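Local coordinates for glucokinase (Leishmania braziliensis MHOM/BR/75/M2904, PDB 6EDI), which catalyses the ATP-dependent phosphorylation of glucose to glucose 6-phosphate and forms a dimer, at the interface of chains A and B. Numbering follows the deposited sequence. Chains: chain A/B, Glucokinase.

Contacts 1 and 2 are neighbouring parts of one two-fold interface, with centres of their C-alpha atoms about 5 Å apart. They share A:Trp242, B:Gln252 and B:Ser269. Contact 1 covers the indole from its root to its far rim, on helix 245-259 of chain B. Contact 2 continues outward from that rim to the start of helix 245-259 of chain A and the loop at B:Ser269 and B:Thr270. The same helix therefore serves in both chains. Each contact recurs with the chains exchanged, so the two form a continuous seam that helps join the subunits of the dimer.

Contact 1: the interface of chains A and B. Residues chain A 242-243, 248; chain B 241-243, 248, 251-252, 269.
A:Trp242 lays its indole against helix 245-259 of chain B. Its CB starts beside the backbone carbonyl of B:Ser241, 3.6 Å from that O. CG stands anti to the backbone N (chi1 -175°), which carries the ring away from its own backbone and over the partner helix. On the five-membered ring, CD1 lies 4.0 Å from the thiol SG of B:Cys243. NE1 comes next and donates a hydrogen bond to the hydroxyl OG of B:Ser248, 2.9 Å away. The oxygen sits in the ring plane and the bond is fairly straight, 164° at the hydrogen. Together with the packing on the ring, it helps fix the rotation of the indole. B:Val251 covers part of one face. Its methyl CG1 lies over the five-membered ring, 3.4 Å from the ring atom CG, in a CH-pi contact.

The six-membered ring runs on to B:Gln252. CZ2 passes the side-chain CB, and CH2 lies 3.6 Å from the amide carbon CD. The amide plane is turned 75° from the indole, and OE1 lies at the ring edge, in plane. Beyond the rim, the backbone O of B:Ser269 is 3.4 Å from CH2.

Near the two-fold axis, the CA atoms of A:Trp242 and B:Trp242 come within 3.6 Å. B:Trp242 repeats the polar link: its NE1 donates to A:Ser248 OG at 3.1 Å, again in the ring plane. The reciprocal tryptophans combine apolar burial with a directed bond at each indole nitrogen. They help hold the two subunits of the glucokinase dimer in register.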
loop_
_atom_site.group_PDB
_atom_site.type_symbol
_atom_site.label_atom_id
_atom_site.label_comp_id
_atom_site.label_asym_id
_atom_site.label_seq_id
_atom_site.Cartn_x
_atom_site.Cartn_y
_atom_site.Cartn_z
ATOM N N TRP A 242 15.362 12.525 5.352
ATOM C CA TRP A 242 16.234 13.572 5.834
ATOM C C TRP A 242 17.265 13.007 6.816
ATOM O O TRP A 242 17.013 12.020 7.510
ATOM C CB TRP A 242 15.404 14.698 6.477
ATOM C CG TRP A 242 16.231 15.860 6.882
ATOM C CD1 TRP A 242 16.520 16.976 6.144
ATOM C CD2 TRP A 242 16.883 16.023 8.137
ATOM N NE1 TRP A 242 17.327 17.825 6.878
ATOM C CE2 TRP A 242 17.558 17.259 8.108
ATOM C CE3 TRP A 242 16.961 15.236 9.294
ATOM C CZ2 TRP A 242 18.297 17.725 9.187
ATOM C CZ3 TRP A 242 17.696 15.700 10.361
ATOM C CH2 TRP A 242 18.361 16.931 10.300
ATOM N N CYS A 243 18.442 13.627 6.847
ATOM C CA CYS A 243 19.472 13.262 7.815
ATOM C C CYS A 243 20.483 14.397 7.888
ATOM O O CYS A 243 20.386 15.367 7.133
ATOM C CB CYS A 243 20.158 11.953 7.431
ATOM S SG CYS A 243 20.727 11.891 5.712
ATOM N N SER A 248 24.104 12.951 5.651
ATOM C CA SER A 248 23.591 14.000 4.765
ATOM C C SER A 248 24.585 14.385 3.659
ATOM O O SER A 248 24.183 14.693 2.537
ATOM C CB SER A 248 23.169 15.235 5.576
ATOM O OG SER A 248 22.645 16.244 4.740
ATOM N N SER B 241 11.279 13.957 3.946
ATOM C CA SER B 241 12.259 13.773 2.880
ATOM C C SER B 241 13.487 14.639 3.096
ATOM O O SER B 241 13.400 15.715 3.712
ATOM C CB SER B 241 11.615 14.095 1.535
ATOM O OG SER B 241 10.843 12.982 1.103
ATOM N N TRP B 242 14.627 14.167 2.591
ATOM C CA TRP B 242 15.854 14.962 2.567
ATOM C C TRP B 242 15.685 16.245 1.765
ATOM O O TRP B 242 15.004 16.277 0.752
ATOM C CB TRP B 242 17.009 14.150 1.965
ATOM C CG TRP B 242 18.335 14.852 2.085
ATOM C CD1 TRP B 242 19.226 14.758 3.124
ATOM C CD2 TRP B 242 18.922 15.747 1.134
ATOM N NE1 TRP B 242 20.327 15.551 2.872
ATOM C CE2 TRP B 242 20.158 16.175 1.664
ATOM C CE3 TRP B 242 18.513 16.247 -0.109
ATOM C CZ2 TRP B 242 20.999 17.066 0.982
ATOM C CZ3 TRP B 242 19.346 17.144 -0.780
ATOM C CH2 TRP B 242 20.575 17.536 -0.233
ATOM N N CYS B 243 16.304 17.316 2.240
ATOM C CA CYS B 243 16.264 18.590 1.542
ATOM C C CYS B 243 17.474 19.363 2.009
ATOM O O CYS B 243 18.189 18.911 2.912
ATOM C CB CYS B 243 14.985 19.350 1.866
ATOM S SG CYS B 243 14.641 19.458 3.643
ATOM N N SER B 248 16.076 22.402 4.920
ATOM C CA SER B 248 16.781 21.518 5.857
ATOM C C SER B 248 16.936 22.171 7.222
ATOM O O SER B 248 16.939 21.477 8.236
ATOM C CB SER B 248 18.153 21.095 5.326
ATOM O OG SER B 248 18.803 20.241 6.258
ATOM N N VAL B 251 13.631 21.452 8.896
ATOM C CA VAL B 251 13.548 20.041 9.291
ATOM C C VAL B 251 14.401 19.798 10.536
ATOM O O VAL B 251 14.005 19.079 11.440
ATOM C CB VAL B 251 13.984 19.063 8.166
ATOM C CG1 VAL B 251 13.892 17.631 8.668
ATOM C CG2 VAL B 251 13.113 19.238 6.931
ATOM N N GLN B 252 15.575 20.419 10.578
ATOM C CA GLN B 252 16.494 20.271 11.707
ATOM C C GLN B 252 15.911 20.877 12.992
ATOM O O GLN B 252 16.003 20.282 14.082
ATOM C CB GLN B 252 17.852 20.904 11.342
ATOM C CG GLN B 252 18.911 20.859 12.442
ATOM C CD GLN B 252 19.583 19.502 12.538
ATOM O OE1 GLN B 252 20.786 19.348 12.293
ATOM N NE2 GLN B 252 18.800 18.505 12.894
ATOM N N SER B 269 18.468 16.037 17.236
ATOM C CA SER B 269 18.151 16.838 16.072
ATOM C C SER B 269 18.745 16.197 14.812
ATOM O O SER B 269 18.474 16.660 13.724
ATOM C CB SER B 269 18.592 18.294 16.236
ATOM O OG SER B 269 19.995 18.400 16.354
#

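Contact 2: the interface of chains A and B. Residues chain A 242, 244-245; chain B 252, 269-270.
The side chains of A:Asn245 and B:Thr270 cross at about a right angle. The methyl CG2 of B:Thr270 lies beyond the nitrogen end of the asparagine amide, 3.3 Å from ND2 and somewhat tilted from the amide plane. The amide oxygen OD1 is turned away from this methyl. The contact is thus between a carbon and the amide nitrogen, and it is not a hydrogen bond. The asparagine CG is anti to its own carbonyl carbon and beside the backbone N (chi1 -61°). This sends the amide from the first residue of helix 245-259 toward the loop of chain B.

B:Thr270 offers its methyl and not its hydroxyl. OG1 lies between the backbone N and the carbonyl carbon (chi1 67°). That setting leaves CG2 facing chain A, with the hydroxyl pointing away from the asparagine amide.

A:Ala244 fills the middle. Its methyl CB packs against B:Thr270 CG2 at 4.1 Å. It also comes within 4.2 Å of OE1, the amide oxygen of B:Gln252. The same methyl lies just past the outer rim of its own chain's indole and off its plane, 4.0 Å from A:Trp242 CH2, on the side opposite B:Val251. The backbone N of A:Ala244 lies above the ring on that same side, offset toward the rim. A:Ala244 thus flanks the outer end of the ring from within chain A, while B:Gln252 meets the rim from the partner.

The order across the patch is indole, alanine methyl, threonine methyl and asparagine amide, with the glutamine amide beside the first two. The contacts described here are mainly van der Waals packing. They extend the seam away from the tryptophan and fit the start of one chain's helix against the other's loop. The patch probably adds shape complementarity to the glucokinase dimer.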
loop_
_atom_site.group_PDB
_atom_site.type_symbol
_atom_site.label_atom_id
_atom_site.label_comp_id
_atom_site.label_asym_id
_atom_site.label_seq_id
_atom_site.Cartn_x
_atom_site.Cartn_y
_atom_site.Cartn_z
ATOM N N TRP A 242 15.362 12.525 5.352
ATOM C CA TRP A 242 16.234 13.572 5.834
ATOM C C TRP A 242 17.265 13.007 6.816
ATOM O O TRP A 242 17.013 12.020 7.510
ATOM C CB TRP A 242 15.404 14.698 6.477
ATOM C CG TRP A 242 16.231 15.860 6.882
ATOM C CD1 TRP A 242 16.520 16.976 6.144
ATOM C CD2 TRP A 242 16.883 16.023 8.137
ATOM N NE1 TRP A 242 17.327 17.825 6.878
ATOM C CE2 TRP A 242 17.558 17.259 8.108
ATOM C CE3 TRP A 242 16.961 15.236 9.294
ATOM C CZ2 TRP A 242 18.297 17.725 9.187
ATOM C CZ3 TRP A 242 17.696 15.700 10.361
ATOM C CH2 TRP A 242 18.361 16.931 10.300
ATOM N N ALA A 244 21.433 14.276 8.808
ATOM C CA ALA A 244 22.416 15.326 9.039
ATOM C C ALA A 244 23.821 14.789 8.891
ATOM O O ALA A 244 24.021 13.587 8.667
ATOM C CB ALA A 244 22.239 15.919 10.426
ATOM N N ASN A 245 24.787 15.698 9.007
ATOM C CA ASN A 245 26.191 15.330 9.173
ATOM C C ASN A 245 26.738 14.444 8.039
ATOM O O ASN A 245 26.542 14.762 6.869
ATOM C CB ASN A 245 26.402 14.717 10.563
ATOM C CG ASN A 245 26.050 15.695 11.687
ATOM O OD1 ASN A 245 26.452 16.857 11.650
ATOM N ND2 ASN A 245 25.282 15.235 12.670
ATOM N N GLN B 252 15.575 20.419 10.578
ATOM C CA GLN B 252 16.494 20.271 11.707
ATOM C C GLN B 252 15.911 20.877 12.992
ATOM O O GLN B 252 16.003 20.282 14.082
ATOM C CB GLN B 252 17.852 20.904 11.342
ATOM C CG GLN B 252 18.911 20.859 12.442
ATOM C CD GLN B 252 19.583 19.502 12.538
ATOM O OE1 GLN B 252 20.786 19.348 12.293
ATOM N NE2 GLN B 252 18.800 18.505 12.894
ATOM N N SER B 269 18.468 16.037 17.236
ATOM C CA SER B 269 18.151 16.838 16.072
ATOM C C SER B 269 18.745 16.197 14.812
ATOM O O SER B 269 18.474 16.660 13.724
ATOM C CB SER B 269 18.592 18.294 16.236
ATOM O OG SER B 269 19.995 18.400 16.354
ATOM N N THR B 270 19.517 15.119 14.952
ATOM C CA THR B 270 19.962 14.346 13.770
ATOM C C THR B 270 18.988 13.231 13.334
ATOM O O THR B 270 19.209 12.558 12.324
ATOM C CB THR B 270 21.362 13.710 13.952
ATOM O OG1 THR B 270 21.312 12.695 14.963
ATOM C CG2 THR B 270 22.405 14.766 14.309
#